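Long-range contact in ERPC (Borrelia burgdorferi, PDB 4BXM), which is an outer surface lipoprotein of the Lyme disease spirochaete that probably binds the complement regulator factor H, helping the bacterium to evade complement: residues T70-E75 and F92-Y97. Sequence-based numbering, arbitrary orientation.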
loop_
_atom_site.group_PDB
_atom_site.type_symbol
_atom_site.label_atom_id
_atom_site.label_comp_id
_atom_site.label_asym_id
_atom_site.label_seq_id
_atom_site.Cartn_x
_atom_site.Cartn_y
_atom_site.Cartn_z
ATOM N N THR A 70 -10.190 -2.768 0.705
ATOM C CA THR A 70 -9.393 -1.784 1.403
ATOM C C THR A 70 -8.088 -2.416 1.874
ATOM O O THR A 70 -8.095 -3.508 2.418
ATOM C CB THR A 70 -10.135 -1.231 2.628
ATOM O OG1 THR A 70 -11.402 -0.826 2.175
ATOM C CG2 THR A 70 -9.463 0.079 3.124
ATOM N N PHE A 71 -7.006 -1.714 1.603
ATOM C CA PHE A 71 -5.674 -2.063 2.015
ATOM C C PHE A 71 -5.317 -1.282 3.280
ATOM O O PHE A 71 -4.970 -1.859 4.265
ATOM C CB PHE A 71 -4.707 -1.715 0.885
ATOM C CG PHE A 71 -3.300 -2.205 1.073
ATOM C CD1 PHE A 71 -3.001 -3.566 1.031
ATOM C CD2 PHE A 71 -2.260 -1.318 1.103
ATOM C CE1 PHE A 71 -1.684 -4.040 1.156
ATOM C CE2 PHE A 71 -0.919 -1.752 1.187
ATOM C CZ PHE A 71 -0.646 -3.125 1.271
ATOM N N PHE A 72 -5.408 0.038 3.205
ATOM C CA PHE A 72 -5.356 0.905 4.385
ATOM C C PHE A 72 -6.001 2.222 4.114
ATOM O O PHE A 72 -6.190 2.607 2.928
ATOM C CB PHE A 72 -3.912 1.137 4.897
ATOM C CG PHE A 72 -2.949 1.850 3.936
ATOM C CD1 PHE A 72 -3.049 3.213 3.686
ATOM C CD2 PHE A 72 -1.893 1.183 3.387
ATOM C CE1 PHE A 72 -2.193 3.818 2.810
ATOM C CE2 PHE A 72 -0.967 1.783 2.582
ATOM C CZ PHE A 72 -1.089 3.118 2.311
ATOM N N SER A 73 -6.223 2.973 5.187
ATOM C CA SER A 73 -6.719 4.304 5.025
ATOM C C SER A 73 -6.089 5.226 6.035
ATOM O O SER A 73 -5.518 4.785 7.047
ATOM C CB SER A 73 -8.289 4.264 5.092
ATOM O OG SER A 73 -8.591 3.937 6.403
ATOM N N LEU A 74 -6.204 6.521 5.809
ATOM C CA LEU A 74 -5.618 7.506 6.725
ATOM C C LEU A 74 -6.493 8.750 6.683
ATOM O O LEU A 74 -7.135 9.058 5.676
ATOM C CB LEU A 74 -4.168 7.881 6.293
ATOM C CG LEU A 74 -3.961 8.354 4.835
ATOM C CD1 LEU A 74 -3.401 9.756 4.738
ATOM C CD2 LEU A 74 -3.010 7.351 4.155
ATOM N N GLU A 75 -6.427 9.525 7.716
ATOM C CA GLU A 75 -7.267 10.672 7.824
ATOM C C GLU A 75 -6.597 11.932 7.282
ATOM O O GLU A 75 -5.368 11.968 7.015
ATOM C CB GLU A 75 -7.725 10.779 9.319
ATOM C CG GLU A 75 -6.740 11.477 10.218
ATOM C CD GLU A 75 -7.298 11.709 11.646
ATOM O OE1 GLU A 75 -7.583 10.703 12.308
ATOM O OE2 GLU A 75 -7.475 12.887 12.077
ATOM N N PHE A 92 3.922 7.913 7.885
ATOM C CA PHE A 92 2.553 8.408 8.112
ATOM C C PHE A 92 1.818 7.380 8.951
ATOM O O PHE A 92 2.145 6.166 8.974
ATOM C CB PHE A 92 1.796 8.731 6.787
ATOM C CG PHE A 92 1.683 7.551 5.892
ATOM C CD1 PHE A 92 2.753 7.167 5.097
ATOM C CD2 PHE A 92 0.554 6.739 5.931
ATOM C CE1 PHE A 92 2.655 6.059 4.293
ATOM C CE2 PHE A 92 0.480 5.592 5.171
ATOM C CZ PHE A 92 1.529 5.267 4.337
ATOM N N LYS A 93 0.794 7.867 9.628
ATOM C CA LYS A 93 -0.126 7.020 10.383
ATOM C C LYS A 93 -1.404 6.683 9.604
ATOM O O LYS A 93 -2.150 7.568 9.220
ATOM C CB LYS A 93 -0.461 7.698 11.722
ATOM C CG LYS A 93 -0.792 6.696 12.831
ATOM C CD LYS A 93 -1.393 7.406 14.046
ATOM C CE LYS A 93 -2.879 7.710 13.798
ATOM N NZ LYS A 93 -3.411 8.794 14.686
ATOM N N THR A 94 -1.698 5.400 9.471
ATOM C CA THR A 94 -2.994 4.967 9.005
ATOM C C THR A 94 -4.039 4.982 10.125
ATOM O O THR A 94 -3.684 4.832 11.299
ATOM C CB THR A 94 -2.836 3.573 8.410
ATOM O OG1 THR A 94 -2.319 2.617 9.370
ATOM C CG2 THR A 94 -1.812 3.684 7.277
ATOM N N SER A 95 -5.317 5.130 9.779
ATOM C CA SER A 95 -6.426 5.008 10.733
ATOM C C SER A 95 -6.757 3.543 10.786
ATOM O O SER A 95 -6.927 2.913 11.854
ATOM C CB SER A 95 -7.623 5.833 10.241
ATOM O OG SER A 95 -7.747 5.634 8.828
ATOM N N LEU A 96 -6.610 2.913 9.654
ATOM C CA LEU A 96 -6.934 1.515 9.558
ATOM C C LEU A 96 -6.101 0.802 8.536
ATOM O O LEU A 96 -5.915 1.321 7.460
ATOM C CB LEU A 96 -8.419 1.463 9.191
ATOM C CG LEU A 96 -9.084 0.159 9.361
ATOM C CD1 LEU A 96 -9.178 -0.186 10.855
ATOM C CD2 LEU A 96 -10.455 0.309 8.701
ATOM N N TYR A 97 -5.534 -0.365 8.894
ATOM C CA TYR A 97 -4.700 -1.135 8.006
ATOM C C TYR A 97 -5.165 -2.586 8.019
ATOM O O TYR A 97 -5.249 -3.198 9.110
ATOM C CB TYR A 97 -3.236 -1.019 8.456
ATOM C CG TYR A 97 -2.303 -1.811 7.599
ATOM C CD1 TYR A 97 -2.157 -3.184 7.767
ATOM C CD2 TYR A 97 -1.556 -1.200 6.575
ATOM C CE1 TYR A 97 -1.349 -3.944 6.930
ATOM C CE2 TYR A 97 -0.778 -1.952 5.714
ATOM C CZ TYR A 97 -0.644 -3.329 5.906
ATOM O OH TYR A 97 0.227 -4.061 5.094
HETATM O O HOH W 1 -4.469 8.459 9.746
#
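With CG anti to the backbone N in both Phe71 (chi1 -171°) and Tyr97 (chi1 179°), the two side chains run side by side in the same direction, the edge of Tyr97 meeting the face of Phe71 with ring centroids 5.6 Å apart. They belong to antiparallel strands 67-74 and 96-97 of the beta-sheet of this Borrelia outer surface protein E family member, paired through a classic beta bulge in which Ser95 and Leu96 both face Ser73. Ser73 N donates to Leu96 O in a 2.8 Å bond nearly along the C=O axis. Ser73 O accepts from Ser95 N (2.8 Å) and, weakly, from Leu96 N (3.4 Å). Phe72 and Tyr97 form the adjoining non-hydrogen-bonded pair, both on the same face of the sheet, where Tyr97 CD2 and Thr94 CG2 pack about Phe72. The side chain of Phe92, from strand 90-93, crosses that of Phe72 at about a right angle, the ring planes inclined at 46° and Phe92 CZ 3.9 Å from Phe72 CZ; Phe92 CD2 and CE2 touch Leu74 CD2, and Phe82 of helix 79-88 packs against all three. Tyr97 OH is hydrogen-bonded to Glu103 OE2, Thr94 OG1 to Lys113 O. On the opposite face, with Ser73 and Leu96, Ser73 OG and Ser95 OG share a 3.1 Å hydrogen bond. A water bridges the segments, donating to Lys93 O and accepting from Glu75 N at 3.0 Å.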